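Local coordinates for aldehyde dehydrogenase (Bartonella henselae, PDB 3I44), which probably oxidises aldehydes to carboxylic acids using NAD(P)+ as hydride acceptor, at residues Ser130-Phe135 against Gln177-Val182; Ile136-Glu141 against Gly480-Ile485. The protein carries 1 engineered substitution. One frame throughout, in Å; residues are numbered along the deposited sequence. Where two conformers were deposited one is given.

Contact 1: Ser130-Phe135 against Gln177-Val182; sequences SHIRNF and QVTLKV
L180 lays its branched end over one face of the H131 imidazole. Its methyl CD2 sits 3.7 Å from the centroid of the H131 ring and only 9° off the ring normal, a CH-pi contact with the C-H carbon almost squarely above the ring. The branch point follows closely: L180 CG comes to 3.5 Å from H131 CD2. T179 meets the same ring at its edge, where OG1 lies in the imidazole plane 3.6 Å from H131 CD2. Leucine on the face and threonine at the rim thus hold the imidazole from two directions.

F135, one turn further along, reaches the same leucine at about a right angle. Its CZ is 3.9 Å from L180 CD2, so that methyl is shared between the two aromatic side chains, and F135 CE2 approaches T179 O obliquely at 3.6 Å. I132 adds a looser apolar touch, CD1 to T179 CG2 at 4.2 Å.

No hydrogen bond crosses between the segments. The T179 hydroxyl, set between the backbone N and the carbonyl carbon (chi1 59°), instead turns back onto its own helix, where M175 O and N176 O are its hydrogen-bond partners and hold OG1 beside the ring edge.

Behind this layer, K181 points the other way and salt-bridges E479, while V178 and T179 pack on F207 of helix 202-213. The two segments run nearly parallel, at 20°, with axes 9.2 Å apart at closest approach. Helix 174-188 is the crossover of a beta-alpha-beta unit, leading from strand 156-168 to its parallel neighbour 191-195. Helix 117-141 packs on that crossover helix, and I132 also reaches V91 and L95 of helix 84-100.

Contact 2: Ile136-Glu141 against Gly480-Ile485; sequences IKAYKE and GGLWGI
In the Rossmann-like domain of the aldehyde dehydrogenase fold, which probably binds the cofactor as in relatives, A138 near the C-terminal end of helix 117-141 packs on G481 of the short helix 481-486. That helix comes just ahead of strand 489-494, which pairs with strand 156-168 in the domain's sheet. The short segments cross steeply, at 75° with axes 8.7 Å apart, and the CA atoms of A138 and G481 come within 5.3 Å of each other.

The alanine methyl makes the closest approach. A138 CB rests on the backbone, 3.7 Å from G481 C and 3.6 Å from L482 N, against a residue with no side chain to hold it off. G480 and G481 both have positive phi, and the turn they make feeds directly into the helix, where I485 N bonds to G481 O. L482 adds an apolar touch, CG 4.2 Å from A138 CB.

W483 faces another way, making an edge-to-face pair with Y467 and packing on L148 of the second subunit. Y139 is directed off toward P84 and R87 of helix 84-100, its CG anti to the backbone N (chi1 -157°), yet its ring carbon CD1 still touches I485. The tip of I485 reaches into the angle between alanine and tyrosine: CD1 lies 4.0 Å from A138 CB and, obliquely to the Y139 ring, 4.1 Å from Y139 CD1.

Overall arrangement
Contacts 1 and 2 use consecutive turns of helix 117-141, with centres about 10 Å apart on the same side of the chain's centre. Along the sequence the order is 130-135, 136-141, 177-182, 480-485, so the two contacts interleave, and contact 2 ties this helix to a segment more than 300 residues later. F135 links them: its ring, engaged in contact 1, also brings CE1 to 3.5 Å from G481 N, while L180 CD2 packs on G480 CA. One long helix therefore joins the crossover helix 174-188 to the C-terminal helix 481-486, two elements whose neighbouring strands, 156-168 and 489-494, pair in the same sheet.

Contact 1: Ser130-Phe135 against Gln177-Val182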
# COMPACT_ATOMS: atom_id res chain seq x y z
N SER A 130 10.74 -24.10 -5.18
CA SER A 130 10.99 -23.17 -6.29
C SER A 130 10.95 -21.70 -5.82
O SER A 130 11.77 -20.87 -6.23
CB SER A 130 10.00 -23.39 -7.41
OG SER A 130 10.14 -22.40 -8.40
N HIS A 131 9.99 -21.36 -4.97
CA HIS A 131 9.94 -20.01 -4.40
C HIS A 131 11.18 -19.73 -3.54
O HIS A 131 11.78 -18.69 -3.67
CB HIS A 131 8.68 -19.80 -3.57
CG HIS A 131 7.43 -19.79 -4.39
ND1 HIS A 131 7.40 -19.37 -5.69
CD2 HIS A 131 6.15 -20.08 -4.06
CE1 HIS A 131 6.16 -19.45 -6.15
NE2 HIS A 131 5.39 -19.87 -5.17
N ILE A 132 11.55 -20.65 -2.68
CA ILE A 132 12.73 -20.48 -1.87
C ILE A 132 13.94 -20.16 -2.75
O ILE A 132 14.64 -19.19 -2.50
CB ILE A 132 13.03 -21.70 -0.98
CG1 ILE A 132 11.94 -21.85 0.10
CG2 ILE A 132 14.37 -21.47 -0.33
CD1 ILE A 132 11.92 -23.14 0.86
N ARG A 133 14.17 -20.97 -3.78
CA ARG A 133 15.31 -20.75 -4.68
C ARG A 133 15.25 -19.40 -5.40
O ARG A 133 16.29 -18.78 -5.63
CB ARG A 133 15.42 -21.88 -5.74
CG ARG A 133 15.68 -23.26 -5.14
CD ARG A 133 16.01 -24.33 -6.21
NE ARG A 133 15.15 -24.20 -7.37
CZ ARG A 133 14.02 -24.87 -7.53
NH1 ARG A 133 13.65 -25.75 -6.61
NH2 ARG A 133 13.27 -24.63 -8.59
N ASN A 134 14.05 -18.99 -5.79
CA ASN A 134 13.90 -17.73 -6.47
C ASN A 134 14.16 -16.51 -5.54
O ASN A 134 14.69 -15.48 -5.99
CB ASN A 134 12.57 -17.65 -7.20
CG ASN A 134 12.56 -18.50 -8.48
OD1 ASN A 134 13.52 -18.54 -9.23
ND2 ASN A 134 11.44 -19.13 -8.74
N PHE A 135 13.83 -16.65 -4.26
CA PHE A 135 14.19 -15.63 -3.26
C PHE A 135 15.72 -15.59 -3.07
O PHE A 135 16.31 -14.53 -3.00
CB PHE A 135 13.52 -15.91 -1.90
CG PHE A 135 12.04 -15.57 -1.89
CD1 PHE A 135 11.62 -14.29 -2.19
CD2 PHE A 135 11.10 -16.52 -1.61
CE1 PHE A 135 10.28 -13.97 -2.17
CE2 PHE A 135 9.76 -16.20 -1.61
CZ PHE A 135 9.35 -14.94 -1.89
N GLN A 177 1.99 -20.56 -0.47
CA GLN A 177 1.61 -19.34 0.21
C GLN A 177 2.47 -19.06 1.45
O GLN A 177 2.83 -17.91 1.69
CB GLN A 177 0.08 -19.36 0.46
CG GLN A 177 -0.72 -19.43 -0.87
CD GLN A 177 -2.07 -20.18 -0.78
OE1 GLN A 177 -2.26 -21.07 0.08
NE2 GLN A 177 -3.02 -19.81 -1.66
N VAL A 178 2.84 -20.09 2.21
CA VAL A 178 3.70 -19.91 3.37
C VAL A 178 5.12 -19.50 2.96
O VAL A 178 5.67 -18.55 3.53
CB VAL A 178 3.76 -21.19 4.26
CG1 VAL A 178 4.88 -21.11 5.28
CG2 VAL A 178 2.39 -21.41 4.94
N THR A 179 5.71 -20.17 1.98
CA THR A 179 7.06 -19.82 1.55
C THR A 179 7.14 -18.42 0.95
O THR A 179 8.09 -17.71 1.22
CB THR A 179 7.68 -20.86 0.56
OG1 THR A 179 6.88 -20.98 -0.62
CG2 THR A 179 7.82 -22.21 1.21
N LEU A 180 6.13 -18.03 0.20
CA LEU A 180 6.04 -16.66 -0.34
C LEU A 180 6.04 -15.58 0.74
O LEU A 180 6.40 -14.45 0.45
CB LEU A 180 4.83 -16.48 -1.24
CG LEU A 180 4.98 -17.04 -2.66
CD1 LEU A 180 3.62 -16.93 -3.39
CD2 LEU A 180 6.16 -16.43 -3.50
N LYS A 181 5.66 -15.90 1.98
CA LYS A 181 5.63 -14.91 3.02
C LYS A 181 6.79 -15.02 3.99
O LYS A 181 7.39 -14.03 4.30
CB LYS A 181 4.31 -14.98 3.79
CG LYS A 181 3.10 -14.66 2.89
CD LYS A 181 1.83 -14.60 3.74
CE LYS A 181 0.61 -14.61 2.86
NZ LYS A 181 0.46 -13.35 2.03
N VAL A 182 7.11 -16.22 4.46
CA VAL A 182 8.07 -16.36 5.54
C VAL A 182 9.51 -16.11 5.06
O VAL A 182 10.31 -15.51 5.77
CB VAL A 182 8.01 -17.76 6.17
CG1 VAL A 182 9.18 -17.97 7.11
CG2 VAL A 182 6.66 -17.97 6.89

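Contact 2: Ile136-Glu141 against Gly480-Ile485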
# COMPACT_ATOMS: atom_id res chain seq x y z
N ILE A 136 16.35 -16.75 -2.98
CA ILE A 136 17.81 -16.83 -2.90
C ILE A 136 18.48 -16.10 -4.06
O ILE A 136 19.34 -15.25 -3.81
CB ILE A 136 18.28 -18.29 -2.83
CG1 ILE A 136 18.01 -18.84 -1.43
CG2 ILE A 136 19.77 -18.41 -3.19
CD1 ILE A 136 18.07 -20.35 -1.36
N LYS A 137 18.10 -16.42 -5.29
CA LYS A 137 18.62 -15.72 -6.46
C LYS A 137 18.39 -14.21 -6.37
O LYS A 137 19.33 -13.43 -6.59
CB LYS A 137 18.04 -16.26 -7.77
CG LYS A 137 18.52 -15.45 -9.01
CD LYS A 137 18.11 -16.07 -10.33
CE LYS A 137 18.68 -15.25 -11.52
NZ LYS A 137 17.79 -15.45 -12.72
N ALA A 138 17.16 -13.80 -6.05
CA ALA A 138 16.84 -12.37 -5.92
C ALA A 138 17.71 -11.72 -4.84
O ALA A 138 18.26 -10.66 -5.06
CB ALA A 138 15.33 -12.14 -5.62
N TYR A 139 17.87 -12.38 -3.69
CA TYR A 139 18.62 -11.78 -2.57
C TYR A 139 20.06 -11.48 -2.96
O TYR A 139 20.62 -10.49 -2.53
CB TYR A 139 18.66 -12.69 -1.38
CG TYR A 139 18.88 -12.04 -0.04
CD1 TYR A 139 18.04 -11.00 0.42
CD2 TYR A 139 19.86 -12.51 0.82
CE1 TYR A 139 18.21 -10.45 1.69
CE2 TYR A 139 20.02 -11.96 2.10
CZ TYR A 139 19.19 -10.95 2.53
OH TYR A 139 19.36 -10.41 3.79
N LYS A 140 20.64 -12.38 -3.74
CA LYS A 140 22.00 -12.22 -4.22
C LYS A 140 22.13 -10.99 -5.13
O LYS A 140 23.14 -10.32 -5.08
CB LYS A 140 22.51 -13.53 -4.86
CG LYS A 140 23.05 -14.49 -3.79
CD LYS A 140 22.76 -16.00 -4.05
CE LYS A 140 23.80 -16.70 -4.92
NZ LYS A 140 23.40 -18.12 -5.22
N GLU A 141 21.10 -10.64 -5.89
CA GLU A 141 21.10 -9.39 -6.66
C GLU A 141 20.72 -8.12 -5.88
O GLU A 141 20.81 -7.02 -6.43
CB GLU A 141 20.16 -9.51 -7.88
CG GLU A 141 20.57 -10.64 -8.86
CD GLU A 141 22.03 -10.52 -9.34
OE1 GLU A 141 22.30 -9.72 -10.28
OE2 GLU A 141 22.90 -11.23 -8.78
N GLY A 480 6.98 -12.74 -4.22
CA GLY A 480 7.95 -13.47 -5.01
C GLY A 480 9.13 -12.62 -5.47
O GLY A 480 8.99 -11.41 -5.75
N GLY A 481 10.30 -13.26 -5.59
CA GLY A 481 11.50 -12.56 -6.04
C GLY A 481 11.78 -11.25 -5.30
O GLY A 481 11.55 -11.11 -4.08
N LEU A 482 12.25 -10.27 -6.06
CA LEU A 482 12.67 -9.00 -5.46
C LEU A 482 11.46 -8.23 -4.93
O LEU A 482 11.56 -7.56 -3.89
CB LEU A 482 13.37 -8.12 -6.47
CG LEU A 482 14.88 -8.04 -6.33
CD1 LEU A 482 15.44 -7.37 -7.60
CD2 LEU A 482 15.18 -7.25 -5.06
N TRP A 483 10.35 -8.32 -5.65
CA TRP A 483 9.13 -7.63 -5.26
C TRP A 483 8.76 -8.06 -3.84
O TRP A 483 8.43 -7.23 -2.99
CB TRP A 483 7.97 -7.93 -6.23
CG TRP A 483 7.97 -7.10 -7.53
CD1 TRP A 483 7.43 -5.84 -7.72
CD2 TRP A 483 8.52 -7.48 -8.79
NE1 TRP A 483 7.61 -5.44 -9.01
CE2 TRP A 483 8.29 -6.42 -9.69
CE3 TRP A 483 9.20 -8.62 -9.24
CZ2 TRP A 483 8.69 -6.46 -11.02
CZ3 TRP A 483 9.62 -8.66 -10.56
CH2 TRP A 483 9.36 -7.58 -11.44
N GLY A 484 8.87 -9.37 -3.59
CA GLY A 484 8.39 -9.96 -2.37
C GLY A 484 9.26 -9.60 -1.18
O GLY A 484 8.75 -9.34 -0.09
N ILE A 485 10.58 -9.55 -1.42
CA ILE A 485 11.54 -9.12 -0.39
C ILE A 485 11.24 -7.67 0.03
O ILE A 485 11.28 -7.34 1.24
CB ILE A 485 13.01 -9.26 -0.86
CG1 ILE A 485 13.39 -10.73 -1.00
CG2 ILE A 485 13.96 -8.60 0.14
CD1 ILE A 485 14.61 -11.03 -1.85